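Local coordinates for putative exported protein (PDB 3OCJ) that is of unknown function but probably transfers methyl groups from S-adenosylmethionine, as a member of the Rossmann-like methyltransferase family, at residues G158-A163 with I172-Q177; I149-E154 with A179-T184; S131-L136 with L190-G195. All coordinates share one frame; numbering follows the deposited sequence.

Contact 1: residues G158-A163 with I172-Q177; sequences GATRLA and ITLHRQ
L174 and I172 of strand 172-176 reach up to T160, A159 and A163 on helix 153-163, packing the helix of a beta-alpha-beta unit against its second strand. The unit, whose two strands belong to the Rossmann-like sheet of the methyltransferase domain, runs from strand 145-150 through this helix to strand 172-176. Over the short segments the helix and strand axes are nearly antiparallel, at 164°, and approach to 10.3 Å, a gap that small side chains on the helix and branched ones on the strand fill.

L174 can be followed outward from the sheet. Its CB points at the helix but stays short of it. CG leans back along the strand, where I172 CG2 lies 3.9 Å from it. The branch then divides the work. CD2 rests 3.6 Å from I172 CG2 within the strand, while CD1, which continues the extended chain (chi2 175°), goes up to the helix. There L174 CD1 lies 4.4 Å from A159 CB and only 3.3 Å from T160 CG2. The latter spacing is shorter than usual for two methyl groups and may partly reflect the modelled position of one of them. The two side chains pass each other at a slant, and M130, from a neighbouring loop, also touches L174 and A159.

The methyl of T160 faces the strand because its hydroxyl is turned back to the helix: OG1 hydrogen-bonds the carbonyl of D157, leaving CG2 beside the backbone N. No hydrogen bond crosses between the segments, and the join is entirely apolar. One turn on from A159, L134 lies against A163. The same alanine meets the extended tip of I172, with A163 CB 3.5 Å from I172 CD1.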
loop_
_atom_site.group_PDB
_atom_site.type_symbol
_atom_site.label_atom_id
_atom_site.label_comp_id
_atom_site.label_asym_id
_atom_site.label_seq_id
_atom_site.Cartn_x
_atom_site.Cartn_y
_atom_site.Cartn_z
ATOM N N GLY A 158 -7.861 0.869 -14.965
ATOM C CA GLY A 158 -6.833 1.875 -14.767
ATOM C C GLY A 158 -5.455 1.404 -15.190
ATOM O O GLY A 158 -4.647 2.188 -15.694
ATOM N N ALA A 159 -5.166 0.125 -14.970
ATOM C CA ALA A 159 -3.887 -0.429 -15.409
ATOM C C ALA A 159 -3.788 -0.358 -16.929
ATOM O O ALA A 159 -2.764 0.052 -17.475
ATOM C CB ALA A 159 -3.721 -1.863 -14.922
ATOM N N THR A 160 -4.865 -0.741 -17.601
ATOM C CA THR A 160 -4.900 -0.673 -19.055
ATOM C C THR A 160 -4.687 0.755 -19.543
ATOM O O THR A 160 -3.887 0.992 -20.449
ATOM C CB THR A 160 -6.212 -1.225 -19.595
ATOM O OG1 THR A 160 -7.311 -0.536 -18.994
ATOM C CG2 THR A 160 -6.321 -2.686 -19.272
ATOM N N ARG A 161 -5.385 1.705 -18.925
ATOM C CA ARG A 161 -5.261 3.111 -19.310
ATOM C C ARG A 161 -3.855 3.664 -19.073
ATOM O O ARG A 161 -3.337 4.422 -19.894
ATOM C CB ARG A 161 -6.304 3.980 -18.595
ATOM C CG ARG A 161 -7.747 3.678 -18.986
ATOM C CD ARG A 161 -8.705 4.777 -18.528
ATOM N NE ARG A 161 -8.662 4.997 -17.083
ATOM C CZ ARG A 161 -9.436 4.367 -16.203
ATOM N NH1 ARG A 161 -10.320 3.468 -16.613
ATOM N NH2 ARG A 161 -9.327 4.638 -14.908
ATOM N N LEU A 162 -3.237 3.285 -17.956
ATOM C CA LEU A 162 -1.902 3.766 -17.633
ATOM C C LEU A 162 -0.863 3.158 -18.577
ATOM O O LEU A 162 0.139 3.794 -18.898
ATOM C CB LEU A 162 -1.553 3.449 -16.174
ATOM C CG LEU A 162 -0.240 4.036 -15.644
ATOM C CD1 LEU A 162 -0.282 5.557 -15.696
ATOM C CD2 LEU A 162 0.047 3.559 -14.222
ATOM N N ALA A 163 -1.119 1.933 -19.028
ATOM C CA ALA A 163 -0.173 1.215 -19.875
ATOM C C ALA A 163 -0.365 1.514 -21.359
ATOM O O ALA A 163 0.446 1.093 -22.185
ATOM C CB ALA A 163 -0.290 -0.286 -19.629
ATOM N N ILE A 172 0.884 -7.347 -21.476
ATOM C CA ILE A 172 0.130 -7.392 -20.231
ATOM C C ILE A 172 -1.102 -8.278 -20.345
ATOM O O ILE A 172 -1.868 -8.176 -21.303
ATOM C CB ILE A 172 -0.298 -5.975 -19.797
ATOM C CG1 ILE A 172 0.937 -5.086 -19.623
ATOM C CG2 ILE A 172 -1.122 -6.018 -18.508
ATOM C CD1 ILE A 172 0.611 -3.626 -19.410
ATOM N N THR A 173 -1.274 -9.155 -19.362
ATOM C CA THR A 173 -2.476 -9.965 -19.232
ATOM C C THR A 173 -3.094 -9.654 -17.878
ATOM O O THR A 173 -2.413 -9.704 -16.850
ATOM C CB THR A 173 -2.169 -11.470 -19.315
ATOM O OG1 THR A 173 -1.500 -11.761 -20.549
ATOM C CG2 THR A 173 -3.461 -12.276 -19.276
ATOM N N LEU A 174 -4.376 -9.308 -17.877
ATOM C CA LEU A 174 -5.064 -8.946 -16.652
ATOM C C LEU A 174 -6.152 -9.951 -16.310
ATOM O O LEU A 174 -6.841 -10.474 -17.191
ATOM C CB LEU A 174 -5.683 -7.556 -16.787
ATOM C CG LEU A 174 -4.714 -6.409 -17.078
ATOM C CD1 LEU A 174 -5.517 -5.144 -17.294
ATOM C CD2 LEU A 174 -3.699 -6.210 -15.953
ATOM N N HIS A 175 -6.315 -10.198 -15.018
ATOM C CA HIS A 175 -7.311 -11.135 -14.526
ATOM C C HIS A 175 -8.059 -10.528 -13.361
ATOM O O HIS A 175 -7.450 -10.028 -12.419
ATOM C CB HIS A 175 -6.649 -12.422 -14.047
ATOM C CG HIS A 175 -5.809 -13.091 -15.085
ATOM N ND1 HIS A 175 -6.342 -13.895 -16.071
ATOM C CD2 HIS A 175 -4.472 -13.077 -15.293
ATOM C CE1 HIS A 175 -5.368 -14.346 -16.839
ATOM N NE2 HIS A 175 -4.223 -13.865 -16.389
ATOM N N ARG A 176 -9.383 -10.572 -13.425
ATOM C CA ARG A 176 -10.211 -10.164 -12.301
ATOM C C ARG A 176 -10.395 -11.400 -11.433
ATOM O O ARG A 176 -11.103 -12.345 -11.811
ATOM C CB ARG A 176 -11.567 -9.630 -12.788
ATOM C CG ARG A 176 -12.237 -8.601 -11.863
ATOM C CD ARG A 176 -13.135 -9.237 -10.809
ATOM N NE ARG A 176 -14.439 -8.576 -10.740
ATOM C CZ ARG A 176 -15.085 -8.278 -9.613
ATOM N NH1 ARG A 176 -14.558 -8.575 -8.438
ATOM N NH2 ARG A 176 -16.266 -7.678 -9.659
ATOM N N GLN A 177 -9.754 -11.388 -10.271
ATOM C CA GLN A 177 -9.771 -12.508 -9.345
ATOM C C GLN A 177 -9.605 -11.968 -7.939
ATOM O O GLN A 177 -8.952 -10.946 -7.730
ATOM C CB GLN A 177 -8.606 -13.469 -9.619
ATOM C CG GLN A 177 -8.631 -14.171 -10.966
ATOM C CD GLN A 177 -7.445 -15.102 -11.162
ATOM O OE1 GLN A 177 -7.242 -15.647 -12.247
ATOM N NE2 GLN A 177 -6.657 -15.290 -10.109
#

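Contact 2: residues I149-E154 with A179-T184; sequences IDYDPE and AWKLDT
I149 and L182 meet methyl to methyl where strand 145-150 of the Rossmann-like sheet packs against the loop leading from strand 172-176 to strand 188-192. This is the tight, buried half of the contact. I149 CD1 lies 3.6 Å from L182 CD1, and the two side chains cross at about a right angle. L182 reaches this position with CG anti to its backbone N (chi1 -177°), although its CB does not itself aim at the strand. Helix 203-216 closes over the leucine through F213 and A216, and R212 of that helix hydrogen-bonds the L182 carbonyl.

The other half is loose and open to solvent. The CB of Y151 and that of K181 each point toward the other segment, yet Y151 OH and K181 NZ stay 4.4 Å apart, too far for a hydrogen bond. The lysine forms a salt bridge with D178, and the Y151 ring makes a cation-pi contact with R176.

Between strand and helix the chain turns on two aspartates. D150, at the strand end, builds an Asx turn, its OD1 accepting from D152 N at 2.9 Å in a nearly straight bond (167°); its other oxygen, OD2, is bonded to the backbone N of G128. An acidic residue at the end of this strand commonly binds the cofactor ribose in class I methyltransferases, and D150 is consistent with that role. D152 then caps helix 153-163: E154 N donates to D152 OD1 at 2.9 Å, from well above the carboxylate plane.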
loop_
_atom_site.group_PDB
_atom_site.type_symbol
_atom_site.label_atom_id
_atom_site.label_comp_id
_atom_site.label_asym_id
_atom_site.label_seq_id
_atom_site.Cartn_x
_atom_site.Cartn_y
_atom_site.Cartn_z
ATOM N N ILE A 149 -3.280 -9.158 -11.428
ATOM C CA ILE A 149 -4.477 -9.761 -10.864
ATOM C C ILE A 149 -5.065 -8.773 -9.868
ATOM O O ILE A 149 -4.357 -8.257 -9.006
ATOM C CB ILE A 149 -4.141 -11.091 -10.146
ATOM C CG1 ILE A 149 -3.469 -12.059 -11.130
ATOM C CG2 ILE A 149 -5.394 -11.714 -9.538
ATOM C CD1 ILE A 149 -3.210 -13.435 -10.555
ATOM N N ASP A 150 -6.353 -8.489 -9.987
ATOM C CA ASP A 150 -6.999 -7.592 -9.033
ATOM C C ASP A 150 -8.474 -7.933 -9.006
ATOM O O ASP A 150 -9.024 -8.373 -10.007
ATOM C CB ASP A 150 -6.775 -6.123 -9.426
ATOM C CG ASP A 150 -6.870 -5.174 -8.242
ATOM O OD1 ASP A 150 -7.934 -5.131 -7.592
ATOM O OD2 ASP A 150 -5.892 -4.441 -7.971
ATOM N N TYR A 151 -9.105 -7.739 -7.858
ATOM C CA TYR A 151 -10.526 -8.044 -7.739
ATOM C C TYR A 151 -11.374 -6.839 -8.123
ATOM O O TYR A 151 -12.579 -6.969 -8.376
ATOM C CB TYR A 151 -10.856 -8.476 -6.313
ATOM C CG TYR A 151 -12.064 -9.374 -6.194
ATOM C CD1 TYR A 151 -12.465 -10.186 -7.249
ATOM C CD2 TYR A 151 -12.776 -9.437 -5.009
ATOM C CE1 TYR A 151 -13.567 -11.017 -7.128
ATOM C CE2 TYR A 151 -13.872 -10.261 -4.882
ATOM C CZ TYR A 151 -14.261 -11.045 -5.941
ATOM O OH TYR A 151 -15.351 -11.865 -5.800
ATOM N N ASP A 152 -10.746 -5.669 -8.173
ATOM C CA ASP A 152 -11.454 -4.433 -8.504
ATOM C C ASP A 152 -11.385 -4.174 -10.010
ATOM O O ASP A 152 -10.306 -3.918 -10.552
ATOM C CB ASP A 152 -10.807 -3.274 -7.742
ATOM C CG ASP A 152 -11.502 -1.949 -7.976
ATOM O OD1 ASP A 152 -12.523 -1.915 -8.694
ATOM O OD2 ASP A 152 -11.020 -0.939 -7.430
ATOM N N PRO A 153 -12.529 -4.229 -10.701
ATOM C CA PRO A 153 -12.517 -3.986 -12.148
ATOM C C PRO A 153 -11.976 -2.597 -12.486
ATOM O O PRO A 153 -11.394 -2.413 -13.546
ATOM C CB PRO A 153 -13.999 -4.072 -12.538
ATOM C CG PRO A 153 -14.672 -4.766 -11.408
ATOM C CD PRO A 153 -13.886 -4.465 -10.178
ATOM N N GLU A 154 -12.166 -1.633 -11.589
ATOM C CA GLU A 154 -11.646 -0.286 -11.802
ATOM C C GLU A 154 -10.122 -0.264 -11.779
ATOM O O GLU A 154 -9.497 0.550 -12.460
ATOM C CB GLU A 154 -12.189 0.685 -10.751
ATOM C CG GLU A 154 -13.656 1.014 -10.922
ATOM C CD GLU A 154 -13.949 1.628 -12.278
ATOM O OE1 GLU A 154 -13.261 2.602 -12.656
ATOM O OE2 GLU A 154 -14.867 1.136 -12.967
ATOM N N ALA A 179 -7.676 -11.889 -4.907
ATOM C CA ALA A 179 -6.297 -12.191 -4.553
ATOM C C ALA A 179 -6.173 -13.271 -3.475
ATOM O O ALA A 179 -5.248 -14.075 -3.505
ATOM C CB ALA A 179 -5.569 -10.918 -4.119
ATOM N N TRP A 180 -7.099 -13.287 -2.516
ATOM C CA TRP A 180 -7.056 -14.273 -1.435
ATOM C C TRP A 180 -7.329 -15.708 -1.894
ATOM O O TRP A 180 -7.121 -16.653 -1.137
ATOM C CB TRP A 180 -8.030 -13.884 -0.310
ATOM C CG TRP A 180 -7.709 -12.557 0.298
ATOM C CD1 TRP A 180 -8.253 -11.352 -0.031
ATOM C CD2 TRP A 180 -6.738 -12.293 1.322
ATOM N NE1 TRP A 180 -7.699 -10.358 0.735
ATOM C CE2 TRP A 180 -6.757 -10.905 1.567
ATOM C CE3 TRP A 180 -5.863 -13.099 2.057
ATOM C CZ2 TRP A 180 -5.944 -10.301 2.529
ATOM C CZ3 TRP A 180 -5.062 -12.503 3.007
ATOM C CH2 TRP A 180 -5.104 -11.118 3.236
ATOM N N LYS A 181 -7.790 -15.871 -3.133
ATOM C CA LYS A 181 -8.094 -17.200 -3.676
ATOM C C LYS A 181 -7.123 -17.585 -4.794
ATOM O O LYS A 181 -7.382 -18.514 -5.560
ATOM C CB LYS A 181 -9.539 -17.259 -4.191
ATOM C CG LYS A 181 -10.602 -16.943 -3.151
ATOM C CD LYS A 181 -12.002 -17.063 -3.765
ATOM C CE LYS A 181 -13.078 -16.415 -2.895
ATOM N NZ LYS A 181 -13.674 -15.187 -3.526
ATOM N N LEU A 182 -6.005 -16.869 -4.891
ATOM C CA LEU A 182 -5.004 -17.152 -5.914
ATOM C C LEU A 182 -4.668 -18.641 -5.939
ATOM O O LEU A 182 -4.380 -19.227 -4.901
ATOM C CB LEU A 182 -3.737 -16.349 -5.619
ATOM C CG LEU A 182 -2.601 -16.479 -6.630
ATOM C CD1 LEU A 182 -3.004 -15.903 -7.979
ATOM C CD2 LEU A 182 -1.354 -15.784 -6.102
ATOM N N ASP A 183 -4.693 -19.259 -7.117
ATOM C CA ASP A 183 -4.418 -20.694 -7.184
ATOM C C ASP A 183 -3.530 -21.098 -8.359
ATOM O O ASP A 183 -3.461 -22.269 -8.716
ATOM C CB ASP A 183 -5.718 -21.506 -7.158
ATOM C CG ASP A 183 -6.553 -21.328 -8.415
ATOM O OD1 ASP A 183 -6.168 -20.531 -9.297
ATOM O OD2 ASP A 183 -7.606 -21.994 -8.519
ATOM N N THR A 184 -2.840 -20.118 -8.937
ATOM C CA THR A 184 -1.850 -20.362 -9.982
ATOM C C THR A 184 -0.781 -21.325 -9.487
ATOM O O THR A 184 -0.306 -21.202 -8.360
ATOM C CB THR A 184 -1.157 -19.047 -10.400
ATOM O OG1 THR A 184 -2.142 -18.081 -10.796
ATOM C CG2 THR A 184 -0.172 -19.284 -11.544
#

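Contact 3: residues S131-L136 with L190-G195; sequences SELLAL and LLTSNG
E132 and T192 are brought together by their torsions. The threonine hydroxyl stands anti to its backbone N (chi1 -177°), which leaves CG2 between the N and the carbonyl carbon, directed at the helix. E132 places its CG in the equivalent position (chi1 72°) and bends again at chi2 (-76°), so its carboxylate folds round toward the strand. The two side chains arrive from opposite directions, and E132 OE2 comes to rest 3.6 Å from T192 CG2, a van der Waals contact between an oxygen and a methyl group.

The polar link is made through water. One water molecule lies 2.8 Å from E132 OE2, to which it donates a hydrogen bond, and 2.8 Å from T192 OG1. It therefore bridges the two side chains beside their direct contact. The same carboxylate oxygen is also hydrogen-bonded to the hydroxyl of S124, so OE2 is held from two partners, which should limit rotation of the group. T192 OG1 has a further, weak bond to the carbonyl of V224. L133 adds an apolar flank: L133 CD2 sits 4.3 Å from T192 CG2, so the threonine methyl is met by both consecutive residues of the helix.

This buried contact ties the short, weakly bonded helix 131-134, which follows the first strand of the Rossmann-like sheet, to strand 188-192, beside which strand 121-124 runs in the sheet. S124 of that neighbouring strand touches both L133 and T192, V122 also packs on L133, and F108 of helix 96-115 lies on T192.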
loop_
_atom_site.group_PDB
_atom_site.type_symbol
_atom_site.label_atom_id
_atom_site.label_comp_id
_atom_site.label_asym_id
_atom_site.label_seq_id
_atom_site.Cartn_x
_atom_site.Cartn_y
_atom_site.Cartn_z
ATOM N N SER A 131 1.768 0.512 -11.215
ATOM C CA SER A 131 2.699 1.638 -11.213
ATOM C C SER A 131 4.156 1.191 -11.170
ATOM O O SER A 131 5.014 1.732 -11.875
ATOM C CB SER A 131 2.410 2.548 -10.017
ATOM O OG SER A 131 1.012 2.681 -9.795
ATOM N N GLU A 132 4.436 0.207 -10.330
ATOM C CA GLU A 132 5.807 -0.240 -10.143
ATOM C C GLU A 132 6.322 -0.978 -11.385
ATOM O O GLU A 132 7.431 -0.732 -11.834
ATOM C CB GLU A 132 5.960 -1.072 -8.857
ATOM C CG GLU A 132 5.356 -2.470 -8.882
ATOM C CD GLU A 132 3.837 -2.492 -8.751
ATOM O OE1 GLU A 132 3.204 -1.418 -8.831
ATOM O OE2 GLU A 132 3.277 -3.596 -8.565
ATOM N N LEU A 133 5.505 -1.849 -11.965
ATOM C CA LEU A 133 5.943 -2.599 -13.140
ATOM C C LEU A 133 6.115 -1.719 -14.382
ATOM O O LEU A 133 7.010 -1.944 -15.194
ATOM C CB LEU A 133 4.990 -3.763 -13.438
ATOM C CG LEU A 133 4.851 -4.853 -12.370
ATOM C CD1 LEU A 133 3.966 -5.977 -12.898
ATOM C CD2 LEU A 133 6.204 -5.390 -11.945
ATOM N N LEU A 134 5.264 -0.710 -14.526
ATOM C CA LEU A 134 5.338 0.169 -15.689
ATOM C C LEU A 134 6.482 1.181 -15.571
ATOM O O LEU A 134 6.815 1.864 -16.535
ATOM C CB LEU A 134 4.002 0.882 -15.910
ATOM C CG LEU A 134 2.823 -0.013 -16.308
ATOM C CD1 LEU A 134 1.512 0.763 -16.264
ATOM C CD2 LEU A 134 3.035 -0.630 -17.689
ATOM N N ALA A 135 7.085 1.272 -14.391
ATOM C CA ALA A 135 8.189 2.207 -14.174
ATOM C C ALA A 135 9.562 1.580 -14.410
ATOM O O ALA A 135 10.569 2.285 -14.419
ATOM C CB ALA A 135 8.120 2.800 -12.770
ATOM N N LEU A 136 9.611 0.264 -14.595
ATOM C CA LEU A 136 10.895 -0.424 -14.721
ATOM C C LEU A 136 11.555 -0.191 -16.078
ATOM O O LEU A 136 10.907 0.234 -17.039
ATOM C CB LEU A 136 10.744 -1.929 -14.471
ATOM C CG LEU A 136 10.104 -2.357 -13.151
ATOM C CD1 LEU A 136 9.987 -3.872 -13.064
ATOM C CD2 LEU A 136 10.880 -1.807 -11.969
ATOM N N LEU A 190 8.495 -13.976 -10.920
ATOM C CA LEU A 190 8.551 -12.898 -9.947
ATOM C C LEU A 190 7.127 -12.501 -9.606
ATOM O O LEU A 190 6.278 -12.416 -10.497
ATOM C CB LEU A 190 9.261 -11.692 -10.558
ATOM C CG LEU A 190 10.703 -11.391 -10.175
ATOM C CD1 LEU A 190 11.205 -10.241 -11.034
ATOM C CD2 LEU A 190 10.781 -11.038 -8.696
ATOM N N LEU A 191 6.846 -12.270 -8.329
ATOM C CA LEU A 191 5.514 -11.824 -7.920
ATOM C C LEU A 191 5.696 -10.682 -6.936
ATOM O O LEU A 191 6.487 -10.784 -5.996
ATOM C CB LEU A 191 4.714 -12.974 -7.283
ATOM C CG LEU A 191 3.227 -12.690 -7.001
ATOM C CD1 LEU A 191 2.364 -13.956 -7.032
ATOM C CD2 LEU A 191 3.019 -11.943 -5.681
ATOM N N THR A 192 5.001 -9.580 -7.176
ATOM C CA THR A 192 5.032 -8.462 -6.255
ATOM C C THR A 192 3.633 -8.212 -5.660
ATOM O O THR A 192 2.614 -8.362 -6.347
ATOM C CB THR A 192 5.607 -7.207 -6.939
ATOM O OG1 THR A 192 5.700 -6.138 -5.992
ATOM C CG2 THR A 192 4.746 -6.798 -8.125
ATOM N N SER A 193 3.600 -7.856 -4.380
ATOM C CA SER A 193 2.351 -7.635 -3.668
ATOM C C SER A 193 2.495 -6.515 -2.650
ATOM O O SER A 193 3.390 -6.546 -1.807
ATOM C CB SER A 193 1.913 -8.915 -2.949
ATOM O OG SER A 193 0.669 -8.719 -2.280
ATOM N N ASN A 194 1.598 -5.540 -2.731
ATOM C CA ASN A 194 1.535 -4.477 -1.734
ATOM C C ASN A 194 0.081 -4.162 -1.434
ATOM O O ASN A 194 -0.736 -4.085 -2.342
ATOM C CB ASN A 194 2.249 -3.226 -2.258
ATOM C CG ASN A 194 2.186 -2.059 -1.286
ATOM O OD1 ASN A 194 1.522 -1.047 -1.545
ATOM N ND2 ASN A 194 2.864 -2.190 -0.170
ATOM N N GLY A 195 -0.235 -3.981 -0.157
ATOM C CA GLY A 195 -1.534 -3.463 0.248
ATOM C C GLY A 195 -2.630 -4.468 0.546
ATOM O O GLY A 195 -3.822 -4.123 0.530
HETATM O O HOH W 1 3.487 -4.460 -5.860
#

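The three contacts gather around the parallel strands of one mixed sheet in a Rossmann-like domain. Contact 1 lies about 12 Å, centre to centre, from both contact 2 and contact 3, which are about 15 Å apart. Contacts 1 and 2 share helix 153-163, and their strands pair directly, with H175 O 3.1 Å from D150 N. L134 joins contact 3 to contact 1, packing on L162, A163 and I172; L182 CD2 approaches L191 CD1 to 4.2 Å between contacts 2 and 3. A bound palmitic acid touches N194, in segment 190-195, about 11 Å from the E132 side chain and about 14 Å from that of Y151 in contact 2.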